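Side-chain contacts in CrmK (Actinoalloteichus sp. WH1-2216-6, PDB 5I1V), which is a flavoenzyme oxidase with covalently bound FAD that takes part in shunt product recycling during caerulomycin biosynthesis: residues A233-E237 with A238-R242; E292-M295 with S296-L299; L299-L302 with N303-V306; I378-G381 with G382-T386. All coordinates share one frame; numbering follows the deposited sequence.

Contact 1: residues A233-E237 with A238-R242; sequences AELTE and ADYVR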
ATOM      1  N   ALA A 233      -1.044  13.507 -27.894  1.00 29.74           N
ATOM      2  CA  ALA A 233      -0.359  14.231 -28.992  1.00 31.95           C
ATOM      3  C   ALA A 233      -0.943  13.852 -30.353  1.00 33.58           C
ATOM      4  O   ALA A 233      -0.745  14.570 -31.345  1.00 32.77           O
ATOM      5  CB  ALA A 233       1.122  13.913 -28.956  1.00 33.42           C
ATOM      6  N   GLU A 234      -1.617  12.701 -30.412  1.00 30.57           N
ATOM      7  CA  GLU A 234      -2.143  12.176 -31.653  1.00 34.49           C
ATOM      8  C   GLU A 234      -3.652  12.227 -31.728  1.00 34.67           C
ATOM      9  O   GLU A 234      -4.219  11.774 -32.683  1.00 36.73           O
ATOM     10  CB  GLU A 234      -1.682  10.735 -31.848  1.00 37.27           C
ATOM     11  CG  GLU A 234      -0.227  10.611 -32.203  1.00 41.06           C
ATOM     12  CD  GLU A 234       0.470   9.452 -31.518  1.00 45.19           C
ATOM     13  OE1 GLU A 234      -0.080   8.324 -31.435  1.00 44.67           O
ATOM     14  OE2 GLU A 234       1.615   9.680 -31.066  1.00 53.35           O
ATOM     15  N   LEU A 235      -4.295  12.803 -30.733  1.00 35.78           N
ATOM     16  CA  LEU A 235      -5.733  12.711 -30.579  1.00 40.47           C
ATOM     17  C   LEU A 235      -6.414  13.932 -31.169  1.00 42.99           C
ATOM     18  O   LEU A 235      -5.926  15.052 -31.006  1.00 51.24           O
ATOM     19  CB  LEU A 235      -6.028  12.612 -29.073  1.00 42.19           C
ATOM     20  CG  LEU A 235      -7.393  12.224 -28.542  1.00 43.40           C
ATOM     21  CD1 LEU A 235      -7.879  10.920 -29.162  1.00 44.13           C
ATOM     22  CD2 LEU A 235      -7.267  12.099 -27.034  1.00 44.52           C
ATOM     23  N   THR A 236      -7.493  13.726 -31.910  1.00 40.62           N
ATOM     24  CA  THR A 236      -8.355  14.828 -32.319  1.00 38.80           C
ATOM     25  C   THR A 236      -9.690  14.719 -31.603  1.00 35.30           C
ATOM     26  O   THR A 236      -9.986  13.701 -31.009  1.00 30.81           O
ATOM     27  CB  THR A 236      -8.672  14.817 -33.810  1.00 39.02           C
ATOM     28  OG1 THR A 236      -9.487  13.681 -34.129  1.00 40.96           O
ATOM     29  CG2 THR A 236      -7.374  14.804 -34.646  1.00 40.05           C
ATOM     30  N   GLU A 237     -10.506  15.766 -31.712  1.00 35.49           N
ATOM     31  CA  GLU A 237     -11.822  15.749 -31.123  1.00 35.72           C
ATOM     32  C   GLU A 237     -12.644  14.624 -31.667  1.00 33.91           C
ATOM     33  O   GLU A 237     -13.331  13.938 -30.909  1.00 30.63           O
ATOM     34  CB  GLU A 237     -12.581  17.059 -31.337  1.00 39.57           C
ATOM     35  CG  GLU A 237     -13.969  16.971 -30.713  1.00 40.82           C
ATOM     36  CD  GLU A 237     -14.864  18.138 -31.023  1.00 42.86           C
ATOM     37  OE1 GLU A 237     -14.474  19.263 -30.711  1.00 45.20           O
ATOM     38  OE2 GLU A 237     -15.967  17.918 -31.566  1.00 48.65           O
ATOM     39  N   ALA A 238     -12.599  14.434 -32.980  1.00 31.73           N
ATOM     40  CA  ALA A 238     -13.383  13.363 -33.600  1.00 33.40           C
ATOM     41  C   ALA A 238     -12.931  11.984 -33.143  1.00 33.02           C
ATOM     42  O   ALA A 238     -13.754  11.101 -32.844  1.00 32.04           O
ATOM     43  CB  ALA A 238     -13.304  13.480 -35.123  1.00 36.77           C
ATOM     44  N   ASP A 239     -11.624  11.764 -33.057  1.00 34.18           N
ATOM     45  CA  ASP A 239     -11.161  10.489 -32.499  1.00 32.61           C
ATOM     46  C   ASP A 239     -11.624  10.303 -31.057  1.00 31.75           C
ATOM     47  O   ASP A 239     -12.056   9.217 -30.697  1.00 29.63           O
ATOM     48  CB  ASP A 239      -9.643  10.358 -32.515  1.00 35.16           C
ATOM     49  CG  ASP A 239      -9.093  10.095 -33.898  1.00 41.86           C
ATOM     50  OD1 ASP A 239      -9.892   9.732 -34.804  1.00 45.23           O
ATOM     51  OD2 ASP A 239      -7.855  10.224 -34.064  1.00 45.47           O
ATOM     52  N   TYR A 240     -11.490  11.334 -30.231  1.00 30.44           N
ATOM     53  CA  TYR A 240     -11.952  11.190 -28.851  1.00 31.45           C
ATOM     54  C   TYR A 240     -13.423  10.777 -28.819  1.00 29.71           C
ATOM     55  O   TYR A 240     -13.771   9.806 -28.127  1.00 27.49           O
ATOM     56  CB  TYR A 240     -11.735  12.464 -28.042  1.00 31.80           C
ATOM     57  CG  TYR A 240     -12.263  12.322 -26.632  1.00 31.53           C
ATOM     58  CD1 TYR A 240     -11.480  11.736 -25.643  1.00 32.12           C
ATOM     59  CD2 TYR A 240     -13.547  12.747 -26.294  1.00 30.63           C
ATOM     60  CE1 TYR A 240     -11.946  11.601 -24.359  1.00 32.56           C
ATOM     61  CE2 TYR A 240     -14.026  12.610 -24.995  1.00 32.05           C
ATOM     62  CZ  TYR A 240     -13.206  12.040 -24.034  1.00 32.16           C
ATOM     63  OH  TYR A 240     -13.634  11.837 -22.736  1.00 31.61           O
ATOM     64  N   VAL A 241     -14.277  11.510 -29.546  1.00 31.03           N
ATOM     65  CA  VAL A 241     -15.726  11.260 -29.547  1.00 30.07           C
ATOM     66  C   VAL A 241     -16.022   9.838 -30.036  1.00 31.56           C
ATOM     67  O   VAL A 241     -16.792   9.088 -29.414  1.00 30.48           O
ATOM     68  CB  VAL A 241     -16.530  12.336 -30.348  1.00 32.33           C
ATOM     69  CG1 VAL A 241     -18.021  11.963 -30.451  1.00 30.80           C
ATOM     70  CG2 VAL A 241     -16.385  13.726 -29.713  1.00 32.66           C
ATOM     71  N   ARG A 242     -15.352   9.413 -31.086  1.00 30.13           N
ATOM     72  CA  ARG A 242     -15.610   8.080 -31.612  1.00 30.87           C
ATOM     73  C   ARG A 242     -15.155   6.951 -30.654  1.00 30.31           C
ATOM     74  O   ARG A 242     -15.893   6.009 -30.359  1.00 32.11           O
ATOM     75  CB  ARG A 242     -14.921   7.915 -32.947  1.00 30.49           C
ATOM     76  CG  ARG A 242     -15.187   6.553 -33.554  1.00 32.16           C
ATOM     77  CD  ARG A 242     -16.647   6.350 -33.859  1.00 32.54           C
ATOM     78  NE  ARG A 242     -16.876   5.006 -34.373  1.00 37.94           N
ATOM     79  CZ  ARG A 242     -16.844   4.664 -35.662  1.00 38.63           C
ATOM     80  NH1 ARG A 242     -16.576   5.570 -36.604  1.00 40.16           N
ATOM     81  NH2 ARG A 242     -17.069   3.409 -36.010  1.00 36.90           N
TER
HETATM   82  O   HOH W   1      -5.626  11.417 -35.283  1.00 52.31           O
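Ala238 sits in the first turn of helix 237-253, with its CB 3.9 Å from Thr236 OG1. Asp239 comes next. Its backbone N donates a nearly straight hydrogen bond (173°) of 3.1 Å to OG1 of Thr236, the N-cap residue. With chi1 at 67°, OG1 of Thr236 lies between its own backbone N and carbonyl carbon, and from there it meets the amide. The Asp239 carboxylate has its main partners outside: OD1 accepts from Ala307 N, and OD2 takes a weak bond from Val308 N. A water also links the two segments, donating to Asp239 OD2 at 2.8 Å and to Glu234 O at 3.0 Å. The start of the helix would probably favour the charged form of this acid. On its carbon side, Asp239 CB lies 3.8 Å from Leu235 CD1, and the two side chains run past each other in opposite directions. Tyr240 follows with a regular helical bond of 2.9 Å from its N to Thr236 O. Its CB is 4.3 Å from the same Leu235 CD1. Val241 N bonds to Glu237 O, and the two side chains lie alongside, pointing the same way. Around this helix start, Leu235 and Tyr240 pack on Leu278 of strand 277-285. Glu237 touches Ala357 and Tyr360 of helix 353-364, and Tyr240 touches Leu363 of that helix.

Contact 2: residues E292-M295 with S296-L299; sequences EERM and SWFL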
ATOM      1  N   GLU A 292      -9.422 -15.179 -24.420  1.00 34.81           N
ATOM      2  CA  GLU A 292      -8.347 -14.441 -25.063  1.00 39.74           C
ATOM      3  C   GLU A 292      -8.833 -13.742 -26.343  1.00 37.21           C
ATOM      4  O   GLU A 292      -8.523 -12.580 -26.582  1.00 36.48           O
ATOM      5  CB  GLU A 292      -7.219 -15.419 -25.368  1.00 44.04           C
ATOM      6  CG  GLU A 292      -5.890 -14.771 -25.615  1.00 50.86           C
ATOM      7  CD  GLU A 292      -4.729 -15.741 -25.452  1.00 56.06           C
ATOM      8  OE1 GLU A 292      -4.940 -16.978 -25.302  1.00 65.69           O
ATOM      9  OE2 GLU A 292      -3.588 -15.257 -25.474  1.00 56.30           O
ATOM     10  N   GLU A 293      -9.620 -14.458 -27.142  1.00 39.52           N
ATOM     11  CA  GLU A 293     -10.231 -13.909 -28.349  1.00 37.96           C
ATOM     12  C   GLU A 293     -11.259 -12.857 -28.059  1.00 34.99           C
ATOM     13  O   GLU A 293     -11.396 -11.888 -28.830  1.00 33.38           O
ATOM     14  CB  GLU A 293     -10.925 -14.998 -29.178  1.00 46.43           C
ATOM     15  CG  GLU A 293     -10.083 -15.550 -30.317  1.00 54.56           C
ATOM     16  CD  GLU A 293     -10.919 -16.217 -31.402  1.00 61.10           C
ATOM     17  OE1 GLU A 293     -10.869 -15.749 -32.568  1.00 65.96           O
ATOM     18  OE2 GLU A 293     -11.633 -17.202 -31.096  1.00 65.69           O
ATOM     19  N   ARG A 294     -12.014 -13.051 -26.982  1.00 32.45           N
ATOM     20  CA  ARG A 294     -13.033 -12.077 -26.597  1.00 30.54           C
ATOM     21  C   ARG A 294     -12.393 -10.735 -26.270  1.00 31.15           C
ATOM     22  O   ARG A 294     -12.938  -9.667 -26.600  1.00 30.33           O
ATOM     23  CB  ARG A 294     -13.878 -12.599 -25.435  1.00 31.28           C
ATOM     24  CG  ARG A 294     -14.832 -13.671 -25.885  1.00 30.95           C
ATOM     25  CD  ARG A 294     -15.736 -14.274 -24.814  1.00 33.47           C
ATOM     26  NE  ARG A 294     -16.606 -15.202 -25.521  1.00 35.41           N
ATOM     27  CZ  ARG A 294     -17.607 -14.824 -26.322  1.00 34.75           C
ATOM     28  NH1 ARG A 294     -17.952 -13.545 -26.442  1.00 36.95           N
ATOM     29  NH2 ARG A 294     -18.287 -15.731 -26.985  1.00 37.26           N
ATOM     30  N   MET A 295     -11.232 -10.779 -25.625  1.00 29.10           N
ATOM     31  CA  MET A 295     -10.509  -9.560 -25.319  1.00 30.09           C
ATOM     32  C   MET A 295     -10.027  -8.904 -26.636  1.00 30.44           C
ATOM     33  O   MET A 295     -10.076  -7.692 -26.775  1.00 30.01           O
ATOM     34  CB  MET A 295      -9.310  -9.869 -24.422  1.00 31.06           C
ATOM     35  CG  MET A 295      -8.437  -8.663 -24.077  1.00 30.79           C
ATOM     36  SD  MET A 295      -9.260  -7.409 -23.074  1.00 33.45           S
ATOM     37  CE  MET A 295      -9.503  -8.316 -21.517  1.00 32.00           C
ATOM     38  N   SER A 296      -9.548  -9.712 -27.582  1.00 28.81           N
ATOM     39  CA  SER A 296      -9.153  -9.179 -28.920  1.00 33.00           C
ATOM     40  C   SER A 296     -10.299  -8.501 -29.636  1.00 30.37           C
ATOM     41  O   SER A 296     -10.113  -7.416 -30.186  1.00 34.37           O
ATOM     42  CB  SER A 296      -8.582 -10.289 -29.797  1.00 33.76           C
ATOM     43  OG  SER A 296      -7.300 -10.674 -29.296  1.00 35.23           O
ATOM     44  N   TRP A 297     -11.472  -9.139 -29.622  1.00 31.30           N
ATOM     45  CA  TRP A 297     -12.680  -8.587 -30.253  1.00 33.23           C
ATOM     46  C   TRP A 297     -13.035  -7.263 -29.653  1.00 33.22           C
ATOM     47  O   TRP A 297     -13.389  -6.316 -30.370  1.00 29.74           O
ATOM     48  CB  TRP A 297     -13.904  -9.510 -30.131  1.00 34.22           C
ATOM     49  CG  TRP A 297     -13.758 -10.784 -30.869  1.00 37.47           C
ATOM     50  CD1 TRP A 297     -12.946 -11.025 -31.959  1.00 39.70           C
ATOM     51  CD2 TRP A 297     -14.438 -12.009 -30.592  1.00 38.43           C
ATOM     52  NE1 TRP A 297     -13.070 -12.340 -32.348  1.00 42.64           N
ATOM     53  CE2 TRP A 297     -13.980 -12.964 -31.529  1.00 41.67           C
ATOM     54  CE3 TRP A 297     -15.393 -12.396 -29.642  1.00 40.61           C
ATOM     55  CZ2 TRP A 297     -14.447 -14.290 -31.538  1.00 46.40           C
ATOM     56  CZ3 TRP A 297     -15.844 -13.723 -29.636  1.00 42.20           C
ATOM     57  CH2 TRP A 297     -15.387 -14.645 -30.592  1.00 44.16           C
ATOM     58  N   PHE A 298     -12.938  -7.196 -28.324  1.00 28.58           N
ATOM     59  CA  PHE A 298     -13.256  -5.969 -27.626  1.00 29.42           C
ATOM     60  C   PHE A 298     -12.264  -4.870 -28.029  1.00 29.97           C
ATOM     61  O   PHE A 298     -12.670  -3.794 -28.420  1.00 30.52           O
ATOM     62  CB  PHE A 298     -13.285  -6.218 -26.104  1.00 29.12           C
ATOM     63  CG  PHE A 298     -13.263  -4.965 -25.281  1.00 27.37           C
ATOM     64  CD1 PHE A 298     -14.334  -4.114 -25.302  1.00 26.95           C
ATOM     65  CD2 PHE A 298     -12.172  -4.668 -24.436  1.00 27.84           C
ATOM     66  CE1 PHE A 298     -14.322  -2.941 -24.546  1.00 29.51           C
ATOM     67  CE2 PHE A 298     -12.165  -3.519 -23.667  1.00 27.21           C
ATOM     68  CZ  PHE A 298     -13.238  -2.652 -23.725  1.00 27.28           C
ATOM     69  N   LEU A 299     -10.969  -5.166 -27.977  1.00 30.24           N
ATOM     70  CA  LEU A 299      -9.950  -4.184 -28.298  1.00 32.55           C
ATOM     71  C   LEU A 299     -10.088  -3.690 -29.773  1.00 31.55           C
ATOM     72  O   LEU A 299      -9.905  -2.517 -30.052  1.00 32.55           O
ATOM     73  CB  LEU A 299      -8.558  -4.749 -28.038  1.00 32.87           C
ATOM     74  CG  LEU A 299      -8.209  -5.063 -26.572  1.00 35.43           C
ATOM     75  CD1 LEU A 299      -6.857  -5.738 -26.531  1.00 36.29           C
ATOM     76  CD2 LEU A 299      -8.211  -3.803 -25.707  1.00 35.86           C
TER
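Trp297 lays one face of its indole over the Glu293 carbonyl and turns an edge toward Arg294. Its chi1 of -66° sets the ring back along the helix, with CG 3.3 Å from Glu293 O. That oxygen also accepts the backbone bond from Trp297 N, one of four regular helical bonds here. The Arg294 chain is extended from CG to NE. It brings the flat guanidinium up so that Trp297 CZ3 stands over one of its faces, 3.8 Å from Arg294 NH1. Glu293, extended beyond CG, crosses the indole obliquely, with its OE1 4.0 Å from Trp297 CZ2. Met295 is folded instead. Its CG is anti to the backbone N (chi1 178°), and the chain then bends at chi2 and chi3. Met295 SD lies at the edge of the Phe298 ring, 4.2 Å from Phe298 CD2. Met295 CG is 4.1 Å from Leu299 CD1. Ser296 OG bonds to Arg314. The chemistry is split round the helix. Met295, Phe298 and Leu299 are the apolar side, packed on Met280 and Ala282 of strand 277-285. On the Arg294 side, the indole meets the guanidinium edge-on, planes 88° apart, so the contact is probably packing rather than a stacked cation-pi pair. The N-H groups at NH1 and NE of Arg294 go instead to Asn261 and the Pro289 carbonyl.

Contact 3: residues L299-L302 with N303-V306; sequences LAEL and NEGV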
ATOM      1  N   LEU A 299     -10.969  -5.166 -27.977  1.00 30.24           N
ATOM      2  CA  LEU A 299      -9.950  -4.184 -28.298  1.00 32.55           C
ATOM      3  C   LEU A 299     -10.088  -3.690 -29.773  1.00 31.55           C
ATOM      4  O   LEU A 299      -9.905  -2.517 -30.052  1.00 32.55           O
ATOM      5  CB  LEU A 299      -8.558  -4.749 -28.038  1.00 32.87           C
ATOM      6  CG  LEU A 299      -8.209  -5.063 -26.572  1.00 35.43           C
ATOM      7  CD1 LEU A 299      -6.857  -5.738 -26.531  1.00 36.29           C
ATOM      8  CD2 LEU A 299      -8.211  -3.803 -25.707  1.00 35.86           C
ATOM      9  N   ALA A 300     -10.459  -4.578 -30.686  1.00 33.45           N
ATOM     10  CA  ALA A 300     -10.705  -4.176 -32.089  1.00 33.94           C
ATOM     11  C   ALA A 300     -11.897  -3.229 -32.223  1.00 35.79           C
ATOM     12  O   ALA A 300     -11.823  -2.249 -32.978  1.00 33.09           O
ATOM     13  CB  ALA A 300     -10.909  -5.399 -32.976  1.00 36.09           C
ATOM     14  N   GLU A 301     -12.990  -3.480 -31.505  1.00 34.94           N
ATOM     15  CA  GLU A 301     -14.155  -2.587 -31.612  1.00 38.79           C
ATOM     16  C   GLU A 301     -13.838  -1.174 -31.151  1.00 37.73           C
ATOM     17  O   GLU A 301     -14.308  -0.192 -31.741  1.00 36.84           O
ATOM     18  CB  GLU A 301     -15.354  -3.069 -30.805  1.00 43.21           C
ATOM     19  CG  GLU A 301     -16.084  -4.259 -31.394  1.00 48.70           C
ATOM     20  CD  GLU A 301     -17.594  -4.225 -31.184  1.00 53.32           C
ATOM     21  OE1 GLU A 301     -18.185  -3.153 -30.876  1.00 54.63           O
ATOM     22  OE2 GLU A 301     -18.208  -5.301 -31.342  1.00 62.29           O
ATOM     23  N   LEU A 302     -13.047  -1.054 -30.088  1.00 37.46           N
ATOM     24  CA  LEU A 302     -12.659   0.270 -29.616  1.00 37.47           C
ATOM     25  C   LEU A 302     -12.014   1.092 -30.678  1.00 35.60           C
ATOM     26  O   LEU A 302     -12.186   2.305 -30.697  1.00 39.56           O
ATOM     27  CB  LEU A 302     -11.654   0.183 -28.475  1.00 37.11           C
ATOM     28  CG  LEU A 302     -12.211  -0.250 -27.132  1.00 36.90           C
ATOM     29  CD1 LEU A 302     -11.157   0.050 -26.071  1.00 37.79           C
ATOM     30  CD2 LEU A 302     -13.499   0.465 -26.813  1.00 37.78           C
ATOM     31  N   ASN A 303     -11.222   0.442 -31.517  1.00 38.38           N
ATOM     32  CA  ASN A 303     -10.481   1.129 -32.569  1.00 41.26           C
ATOM     33  C   ASN A 303     -11.221   1.434 -33.850  1.00 40.72           C
ATOM     34  O   ASN A 303     -10.674   2.117 -34.708  1.00 37.51           O
ATOM     35  CB  ASN A 303      -9.307   0.286 -33.004  1.00 43.39           C
ATOM     36  CG  ASN A 303      -8.319   0.078 -31.906  1.00 47.23           C
ATOM     37  OD1 ASN A 303      -8.107   0.965 -31.061  1.00 50.23           O
ATOM     38  ND2 ASN A 303      -7.677  -1.092 -31.919  1.00 46.29           N
ATOM     39  N   GLU A 304     -12.413   0.914 -34.058  1.00 40.78           N
ATOM     40  CA  GLU A 304     -12.964   1.090 -35.382  1.00 40.45           C
ATOM     41  C   GLU A 304     -13.404   2.562 -35.608  1.00 39.09           C
ATOM     42  O   GLU A 304     -14.061   3.177 -34.767  1.00 32.10           O
ATOM     43  CB  GLU A 304     -13.968  -0.017 -35.776  1.00 49.25           C
ATOM     44  CG  GLU A 304     -15.266  -0.168 -35.013  1.00 53.00           C
ATOM     45  CD  GLU A 304     -15.857  -1.599 -35.086  1.00 62.14           C
ATOM     46  OE1 GLU A 304     -15.139  -2.554 -35.470  1.00 65.33           O
ATOM     47  OE2 GLU A 304     -17.052  -1.793 -34.743  1.00 62.22           O
ATOM     48  N   GLY A 305     -12.917   3.148 -36.711  1.00 36.59           N
ATOM     49  CA  GLY A 305     -13.158   4.559 -37.029  1.00 35.44           C
ATOM     50  C   GLY A 305     -12.276   5.560 -36.293  1.00 35.90           C
ATOM     51  O   GLY A 305     -12.519   6.755 -36.370  1.00 36.23           O
ATOM     52  N   VAL A 306     -11.253   5.077 -35.582  1.00 33.32           N
ATOM     53  CA  VAL A 306     -10.436   5.907 -34.693  1.00 33.63           C
ATOM     54  C   VAL A 306      -9.032   5.936 -35.283  1.00 33.93           C
ATOM     55  O   VAL A 306      -8.415   4.889 -35.443  1.00 33.51           O
ATOM     56  CB  VAL A 306     -10.383   5.274 -33.263  1.00 33.91           C
ATOM     57  CG1 VAL A 306      -9.405   6.011 -32.349  1.00 33.21           C
ATOM     58  CG2 VAL A 306     -11.771   5.256 -32.663  1.00 31.85           C
TER
HETATM   59  O   HOH W   2     -16.994  -0.455 -32.457  1.00 37.25           O
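Asn303 curls its side chain back over the last turn of helix 291-303, toward Leu299. With chi1 at -63°, CG is anti to its own carbonyl carbon, and Asn303 ND2 comes 3.2 Å from Leu299 O. The angle there is too poor for a hydrogen bond. The backbone N of Asn303 makes only a weak bond to Ala300 O, 3.1 Å at 128°. With an alanine here the amide group is gone, which would probably leave the Leu299 carbonyl without its polar neighbour and open a gap beside Trp230, which Asn303 also touches. Glu304 carries the better backbone bond. Its N donates nearly straight to Glu301 O at 3.2 Å, but from above the carbonyl plane. Its chi1 of 64° turns the chain back over the helix end, and Glu304 CG lies 3.4 Å from Glu301 O. A water lies between Glu301 O and Glu304 OE2, 2.6 Å from the latter. The two carboxylates approach to 4.3 Å (Glu301 OE1 to Glu304 OE2). The salt bridge of Glu301 OE2 with Arg253 probably eases the repulsion. Leu302 packs its side chain on Trp230, Phe247 and Met280. Its carbonyl O accepts from Asn246 ND2 and is 3.6 Å from Val306 CG2. Gly305 takes the third position of a type II beta turn from Asn303 to Val306, where a positive phi suits glycine. The helix thus ends in bonds to the third residue back and a type II turn, which leads into the loop before strand 311-318.

Contact 4: residues I378-G381 with G382-T386; sequences IAYG and GRVNT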
ATOM      1  N   ILE A 378     -16.573   3.381 -16.156  1.00 23.81           N
ATOM      2  CA  ILE A 378     -16.345   2.143 -15.406  1.00 23.97           C
ATOM      3  C   ILE A 378     -17.441   1.124 -15.686  1.00 23.46           C
ATOM      4  O   ILE A 378     -18.587   1.364 -15.384  1.00 22.64           O
ATOM      5  CB  ILE A 378     -16.360   2.441 -13.889  1.00 27.04           C
ATOM      6  CG1 ILE A 378     -15.362   3.552 -13.563  1.00 29.88           C
ATOM      7  CG2 ILE A 378     -16.038   1.174 -13.079  1.00 27.98           C
ATOM      8  CD1 ILE A 378     -15.625   4.311 -12.288  1.00 35.74           C
ATOM      9  N   ALA A 379     -17.071  -0.006 -16.254  1.00 22.75           N
ATOM     10  CA  ALA A 379     -17.985  -1.072 -16.573  1.00 23.12           C
ATOM     11  C   ALA A 379     -18.672  -1.540 -15.276  1.00 22.46           C
ATOM     12  O   ALA A 379     -18.062  -1.500 -14.224  1.00 23.62           O
ATOM     13  CB  ALA A 379     -17.232  -2.210 -17.187  1.00 24.67           C
ATOM     14  N   TYR A 380     -19.958  -1.862 -15.377  1.00 22.04           N
ATOM     15  CA  TYR A 380     -20.809  -2.191 -14.215  1.00 22.47           C
ATOM     16  C   TYR A 380     -21.947  -3.088 -14.682  1.00 24.71           C
ATOM     17  O   TYR A 380     -21.873  -3.640 -15.784  1.00 22.98           O
ATOM     18  CB  TYR A 380     -21.334  -0.877 -13.636  1.00 22.19           C
ATOM     19  CG  TYR A 380     -21.934  -0.883 -12.258  1.00 20.55           C
ATOM     20  CD1 TYR A 380     -21.220  -1.292 -11.130  1.00 22.11           C
ATOM     21  CD2 TYR A 380     -23.224  -0.462 -12.078  1.00 22.19           C
ATOM     22  CE1 TYR A 380     -21.812  -1.261  -9.879  1.00 21.66           C
ATOM     23  CE2 TYR A 380     -23.818  -0.399 -10.839  1.00 21.72           C
ATOM     24  CZ  TYR A 380     -23.102  -0.803  -9.730  1.00 24.08           C
ATOM     25  OH  TYR A 380     -23.730  -0.765  -8.494  1.00 23.05           O
ATOM     26  N   GLY A 381     -22.979  -3.274 -13.844  1.00 23.17           N
ATOM     27  CA  GLY A 381     -24.108  -4.093 -14.221  1.00 23.70           C
ATOM     28  C   GLY A 381     -23.860  -5.546 -13.911  1.00 23.28           C
ATOM     29  O   GLY A 381     -23.458  -5.892 -12.770  1.00 25.31           O
ATOM     30  N   GLY A 382     -24.179  -6.427 -14.873  1.00 22.27           N
ATOM     31  CA  GLY A 382     -24.116  -7.862 -14.641  1.00 21.04           C
ATOM     32  C   GLY A 382     -24.921  -8.287 -13.416  1.00 21.28           C
ATOM     33  O   GLY A 382     -26.093  -7.964 -13.276  1.00 21.89           O
ATOM     34  N   ARG A 383     -24.262  -9.029 -12.545  1.00 22.79           N
ATOM     35  CA  ARG A 383     -24.865  -9.593 -11.346  1.00 24.16           C
ATOM     36  C   ARG A 383     -25.447  -8.524 -10.391  1.00 22.23           C
ATOM     37  O   ARG A 383     -26.401  -8.788  -9.632  1.00 22.94           O
ATOM     38  CB  ARG A 383     -23.807 -10.460 -10.682  1.00 27.99           C
ATOM     39  CG  ARG A 383     -24.251 -11.214  -9.456  1.00 35.57           C
ATOM     40  CD  ARG A 383     -25.251 -12.291  -9.775  1.00 42.47           C
ATOM     41  NE  ARG A 383     -26.421 -12.113  -8.919  1.00 54.64           N
ATOM     42  CZ  ARG A 383     -27.293 -13.065  -8.579  1.00 64.48           C
ATOM     43  NH1 ARG A 383     -27.139 -14.325  -8.992  1.00 71.72           N
ATOM     44  NH2 ARG A 383     -28.331 -12.745  -7.802  1.00 66.29           N
ATOM     45  N   VAL A 384     -24.964  -7.295 -10.488  1.00 20.17           N
ATOM     46  CA  VAL A 384     -25.531  -6.209  -9.698  1.00 22.66           C
ATOM     47  C   VAL A 384     -27.029  -6.087 -10.000  1.00 24.46           C
ATOM     48  O   VAL A 384     -27.864  -5.870  -9.098  1.00 26.10           O
ATOM     49  CB  VAL A 384     -24.814  -4.889  -9.996  1.00 21.47           C
ATOM     50  CG1 VAL A 384     -25.553  -3.692  -9.381  1.00 21.73           C
ATOM     51  CG2 VAL A 384     -23.362  -4.937  -9.580  1.00 22.36           C
ATOM     52  N   ASN A 385     -27.397  -6.306 -11.255  1.00 27.05           N
ATOM     53  CA  ASN A 385     -28.770  -6.004 -11.670  1.00 27.12           C
ATOM     54  C   ASN A 385     -29.666  -7.213 -11.794  1.00 31.46           C
ATOM     55  O   ASN A 385     -30.697  -7.123 -12.445  1.00 33.96           O
ATOM     56  CB  ASN A 385     -28.768  -5.209 -12.982  1.00 28.64           C
ATOM     57  CG  ASN A 385     -28.207  -3.819 -12.799  1.00 29.15           C
ATOM     58  OD1 ASN A 385     -28.332  -3.208 -11.711  1.00 28.54           O
ATOM     59  ND2 ASN A 385     -27.566  -3.311 -13.820  1.00 27.42           N
ATOM     60  N   THR A 386     -29.317  -8.322 -11.148  1.00 28.72           N
ATOM     61  CA  THR A 386     -30.170  -9.517 -11.183  1.00 33.58           C
ATOM     62  C   THR A 386     -30.728  -9.845  -9.806  1.00 36.23           C
ATOM     63  O   THR A 386     -31.368 -10.879  -9.617  1.00 37.74           O
ATOM     64  CB  THR A 386     -29.402 -10.747 -11.725  1.00 34.61           C
ATOM     65  OG1 THR A 386     -28.307 -11.061 -10.861  1.00 38.57           O
ATOM     66  CG2 THR A 386     -28.896 -10.490 -13.130  1.00 36.55           C
TER
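Tyr380 and Val384 meet in a buried local contact where strand 374-379 leaves the eight-stranded antiparallel sheet and turns into a short 3-10 segment. The tyrosine has CG anti to its backbone N (chi1 -165°), which carries the ring forward along the chain toward Val384. The two side chains cross at about a right angle. Val384 CG2 lies over one ring face, 4.0 Å from Tyr380 CE1. The other methyl, Val384 CG1, is 3.8 Å from Tyr380 CZ and 3.6 Å from Tyr380 OH. The turn is closed by Val384 N donating to Gly381 O at 3.1 Å (146°), from above the carbonyl plane. Gly381 and Gly382 make it possible. A side chain at Gly381 would collide with the carbonyl O of Tyr380, and Gly382 also has a positive phi. Asn385 ND2 packs 3.6 Å from Gly381 CA, while its amide bonds to Ala398 O and Gly397 N. Beyond Val384, Tyr380 makes a cation-pi contact with Lys401 and an edge-to-face contact with Tyr138, an FAD-binding residue. A leucine in its place would probably leave Lys401 without its aromatic partner and the Tyr138 ring freer to shift. The Tyr380 side chain is about 8 Å from the bound FAD at the nearest. One ring thus joins apolar Val384, the charge of Lys401 and Tyr138, consistent with a second-shell place beside the FAD pocket.

Contact 4 is the buried one. It lies on the inner part of the fold near FAD and rests on an aromatic ring, a valine and two glycines. Contacts 1, 2 and 3 have their centres about 28 to 30 Å from the chain centre and lie away from the annotated sites. Contacts 2 and 3 share Leu299 and helix 291-303: contact 2 covers its first turns, contact 3 its end. Contact 1 is the start of helix 237-253 and touches contact 3, where Arg242 packs on Glu304, Gly305 and Val306. The start of one helix thus packs on the turn that follows the other. Contact 3 is a surface contact, largely of backbone and polar groups, while contacts 1 and 2 each mix a buried apolar side with a polar one.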